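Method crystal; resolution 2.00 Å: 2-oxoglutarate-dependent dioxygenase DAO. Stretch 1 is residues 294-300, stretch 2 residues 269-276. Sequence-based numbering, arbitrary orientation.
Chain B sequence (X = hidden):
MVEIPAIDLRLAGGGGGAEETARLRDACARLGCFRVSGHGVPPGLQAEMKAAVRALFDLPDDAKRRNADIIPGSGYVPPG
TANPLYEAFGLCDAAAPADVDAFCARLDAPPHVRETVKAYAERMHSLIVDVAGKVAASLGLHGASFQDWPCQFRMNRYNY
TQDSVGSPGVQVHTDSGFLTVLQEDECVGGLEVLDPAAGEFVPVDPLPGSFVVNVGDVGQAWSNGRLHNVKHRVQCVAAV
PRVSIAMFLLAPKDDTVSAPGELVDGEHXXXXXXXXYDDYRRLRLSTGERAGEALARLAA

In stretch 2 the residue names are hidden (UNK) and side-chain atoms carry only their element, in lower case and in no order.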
# COMPACT_ATOMS: atom_id res chain seq x y z
N ALA B 294 10.63 -35.37 6.48
CA ALA B 294 10.21 -36.22 7.60
C ALA B 294 8.90 -36.94 7.32
O ALA B 294 8.61 -37.94 7.98
CB ALA B 294 10.09 -35.39 8.87
N LEU B 295 8.08 -36.48 6.38
CA LEU B 295 6.87 -37.25 6.10
C LEU B 295 7.19 -38.64 5.56
O LEU B 295 6.36 -39.54 5.66
CB LEU B 295 5.97 -36.56 5.09
CG LEU B 295 5.04 -35.48 5.64
CD1 LEU B 295 4.17 -34.98 4.47
CD2 LEU B 295 4.18 -35.93 6.79
N ALA B 296 8.35 -38.82 4.93
CA ALA B 296 8.68 -40.15 4.41
C ALA B 296 8.86 -41.14 5.55
O ALA B 296 8.71 -42.35 5.35
CB ALA B 296 9.94 -40.11 3.56
N ARG B 297 9.16 -40.67 6.76
CA ARG B 297 9.24 -41.59 7.87
C ARG B 297 7.87 -42.06 8.32
O ARG B 297 7.79 -42.92 9.19
CB ARG B 297 9.98 -40.90 9.03
CG ARG B 297 11.28 -40.28 8.57
CD ARG B 297 11.92 -39.50 9.66
NE ARG B 297 13.20 -38.95 9.27
CZ ARG B 297 14.35 -39.61 9.34
NH1 ARG B 297 14.37 -40.86 9.76
NH2 ARG B 297 15.48 -39.01 8.98
N LEU B 298 6.79 -41.52 7.75
CA LEU B 298 5.43 -41.84 8.15
C LEU B 298 4.66 -42.62 7.08
O LEU B 298 3.42 -42.67 7.12
CB LEU B 298 4.71 -40.54 8.52
CG LEU B 298 5.38 -39.82 9.69
CD1 LEU B 298 4.80 -38.47 10.03
CD2 LEU B 298 5.27 -40.73 10.92
N ALA B 299 5.36 -43.24 6.14
CA ALA B 299 4.72 -44.06 5.11
C ALA B 299 3.87 -45.17 5.73
O ALA B 299 4.16 -45.70 6.80
CB ALA B 299 5.77 -44.66 4.18
N ALA B 300 2.81 -45.53 5.02
CA ALA B 300 1.84 -46.49 5.53
C ALA B 300 2.41 -47.91 5.67
O ALA B 300 3.42 -48.24 5.04
CB ALA B 300 0.60 -46.51 4.62
N UNK B 269 -3.34 -45.26 -3.50
CA UNK B 269 -3.54 -45.93 -2.21
C UNK B 269 -3.00 -45.10 -1.05
O UNK B 269 -2.17 -44.21 -1.23
c UNK B 269 -2.20 -45.83 -4.26
c UNK B 269 -2.75 -47.23 -2.35
c UNK B 269 -1.66 -46.89 -3.32
N UNK B 270 -3.48 -45.42 0.13
CA UNK B 270 -3.18 -44.66 1.35
C UNK B 270 -1.69 -44.49 1.59
O UNK B 270 -0.95 -45.46 1.78
c UNK B 270 -3.57 -44.72 3.86
c UNK B 270 -4.14 -42.88 6.22
n UNK B 270 -3.81 -42.09 5.21
c UNK B 270 -3.83 -45.39 2.51
n UNK B 270 -4.62 -44.10 6.01
n UNK B 270 -3.98 -42.45 7.46
c UNK B 270 -4.84 -44.69 4.69
N UNK B 271 -1.24 -43.23 1.59
CA UNK B 271 0.18 -42.90 1.55
C UNK B 271 0.83 -42.86 2.92
O UNK B 271 1.99 -43.27 3.07
c UNK B 271 0.04 -41.51 -0.62
n UNK B 271 1.80 -38.91 -3.63
n UNK B 271 -0.02 -40.30 -3.50
c UNK B 271 1.20 -39.97 -3.10
c UNK B 271 0.39 -41.53 0.87
n UNK B 271 1.81 -40.67 -2.15
c UNK B 271 1.24 -41.85 -1.50
N UNK B 272 0.13 -42.38 3.95
CA UNK B 272 0.74 -42.11 5.23
C UNK B 272 -0.06 -42.78 6.32
O UNK B 272 -1.30 -42.85 6.24
o UNK B 272 3.61 -37.70 1.50
c UNK B 272 1.55 -38.43 2.46
c UNK B 272 2.93 -38.40 2.48
c UNK B 272 3.63 -39.09 3.43
c UNK B 272 0.82 -40.61 5.49
c UNK B 272 1.57 -39.84 4.41
c UNK B 272 0.89 -39.13 3.45
c UNK B 272 2.95 -39.81 4.38
N UNK B 273 0.65 -43.27 7.34
CA UNK B 273 -0.06 -43.73 8.53
C UNK B 273 -0.68 -42.53 9.22
O UNK B 273 -0.23 -41.39 9.06
c UNK B 273 2.88 -44.41 11.00
c UNK B 273 1.71 -43.62 10.38
n UNK B 273 5.88 -45.45 9.16
n UNK B 273 3.81 -44.88 9.98
n UNK B 273 5.67 -44.72 11.32
c UNK B 273 5.12 -45.02 10.16
c UNK B 273 0.90 -44.48 9.47
N UNK B 274 -1.73 -42.79 10.01
CA UNK B 274 -2.29 -41.76 10.87
C UNK B 274 -1.22 -41.33 11.89
O UNK B 274 -0.43 -42.16 12.35
c UNK B 274 -4.68 -42.67 10.69
c UNK B 274 -3.53 -42.27 11.61
c UNK B 274 -5.93 -43.08 11.45
o UNK B 274 -5.88 -43.20 12.69
o UNK B 274 -6.96 -43.31 10.79
N UNK B 275 -1.19 -40.03 12.19
CA UNK B 275 -0.26 -39.49 13.16
C UNK B 275 -0.85 -38.28 13.86
O UNK B 275 -1.80 -37.63 13.39
c UNK B 275 1.30 -35.82 10.75
c UNK B 275 0.78 -37.50 9.11
c UNK B 275 0.81 -38.47 10.10
c UNK B 275 1.11 -39.18 12.51
c UNK B 275 1.07 -38.11 11.42
c UNK B 275 1.31 -36.80 11.72
c UNK B 275 1.02 -36.17 9.46
N UNK B 276 -0.28 -37.99 15.05
CA UNK B 276 -0.60 -36.80 15.80
C UNK B 276 0.27 -35.65 15.31
O UNK B 276 1.51 -35.77 15.26
c UNK B 276 -3.54 -38.37 19.04
c UNK B 276 -2.73 -37.58 18.01
n UNK B 276 -2.86 -38.45 20.38
c UNK B 276 -1.28 -38.07 17.93
c UNK B 276 -0.35 -37.02 17.30

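Position 269 carries three side-chain carbons, and the chain they form closes back onto the backbone N. That five-membered ring identifies Pro269, which does not reach stretch 1.

Position 270 has three carbons, a nitrogen, and then a carbon bearing two more nitrogens. This is a guanidinium on a three-carbon arm, hence Arg270. The side chain comes no nearer than 4.6 Å, from CG of Arg270 to CB of Ala300, and the closer approach is made by the backbone: the O of Arg270 lies 3.4 Å from CB of Ala300.

Position 271 repeats the same inventory, three carbons, a nitrogen and a carbon with two terminal nitrogens, so it is Arg271. Its CA-to-CB bond points away from stretch 1, and its side chain makes no contact there. The carbonyl does the work: Ala300 N donates a hydrogen bond to Arg271 O at 3.1 Å (N-H...O angle 143°), and Ala299 CA approaches the same Arg271 O at 3.5 Å in a CA-H...O contact.

At position 272 one carbon leads to a ring of six carbons bearing a single oxygen, a phenol, which names Tyr272. Although its CA-to-CB bond points away overall, chi1 of -56° (m) brings the ring back to stretch 1. CE1 of Tyr272 sits 3.6 Å from Leu295 O, near the ring plane, and 3.8 Å from Leu295 CB, an apolar contact. The hydroxyl is hydrogen-bonded elsewhere in the structure.

Position 273 again shows three carbons, a nitrogen and a carbon with two nitrogens, but here the end of the chain turns in to stretch 1. This is Arg273. Its guanidinium grips one carbonyl with two donors: NH2 of Arg273 lies 2.9 Å from Ala299 O (160°) and NE lies 3.3 Å from that O (141°). The acceptor lies near the guanidinium plane, as such a forked pair requires, while Leu298 CA lies over one face.

Position 274 has three carbons, the third carrying two oxygens. Three carbons ending in a carboxylate make Glu274, whose CA-to-CB bond points away and which touches nothing in stretch 1.

Position 275 has one carbon and a six-carbon ring with no heteroatom, so it is Phe275. Leu298 CD1 stands 4.0 Å from the centroid of the Phe275 ring and 12° off its normal, a CH-pi contact over the face. Leu295 CD2 adds an apolar contact with Phe275 CZ at 4.1 Å.

Position 276 has four carbons in a row ending in nitrogen, an unbranched amine: Lys276. It lies beyond reach of stretch 1, at the N-cap position before a helix.

The contact therefore combines a backbone clasp with an apolar patch. Arg273 N donates to Leu298 O at 2.8 Å (156°), and this bond, with that from Ala300 N to Arg271 O, flanks the single bridge between Ala299 and Tyr272, whose CA atoms are 4.4 Å apart. Arg273 fastens the chain end further through Ala299 O, while Leu295 and Leu298 pack against Phe275. Together the stretches bury 508 Å².

Stretch 2 (269-276) PRRYREFK
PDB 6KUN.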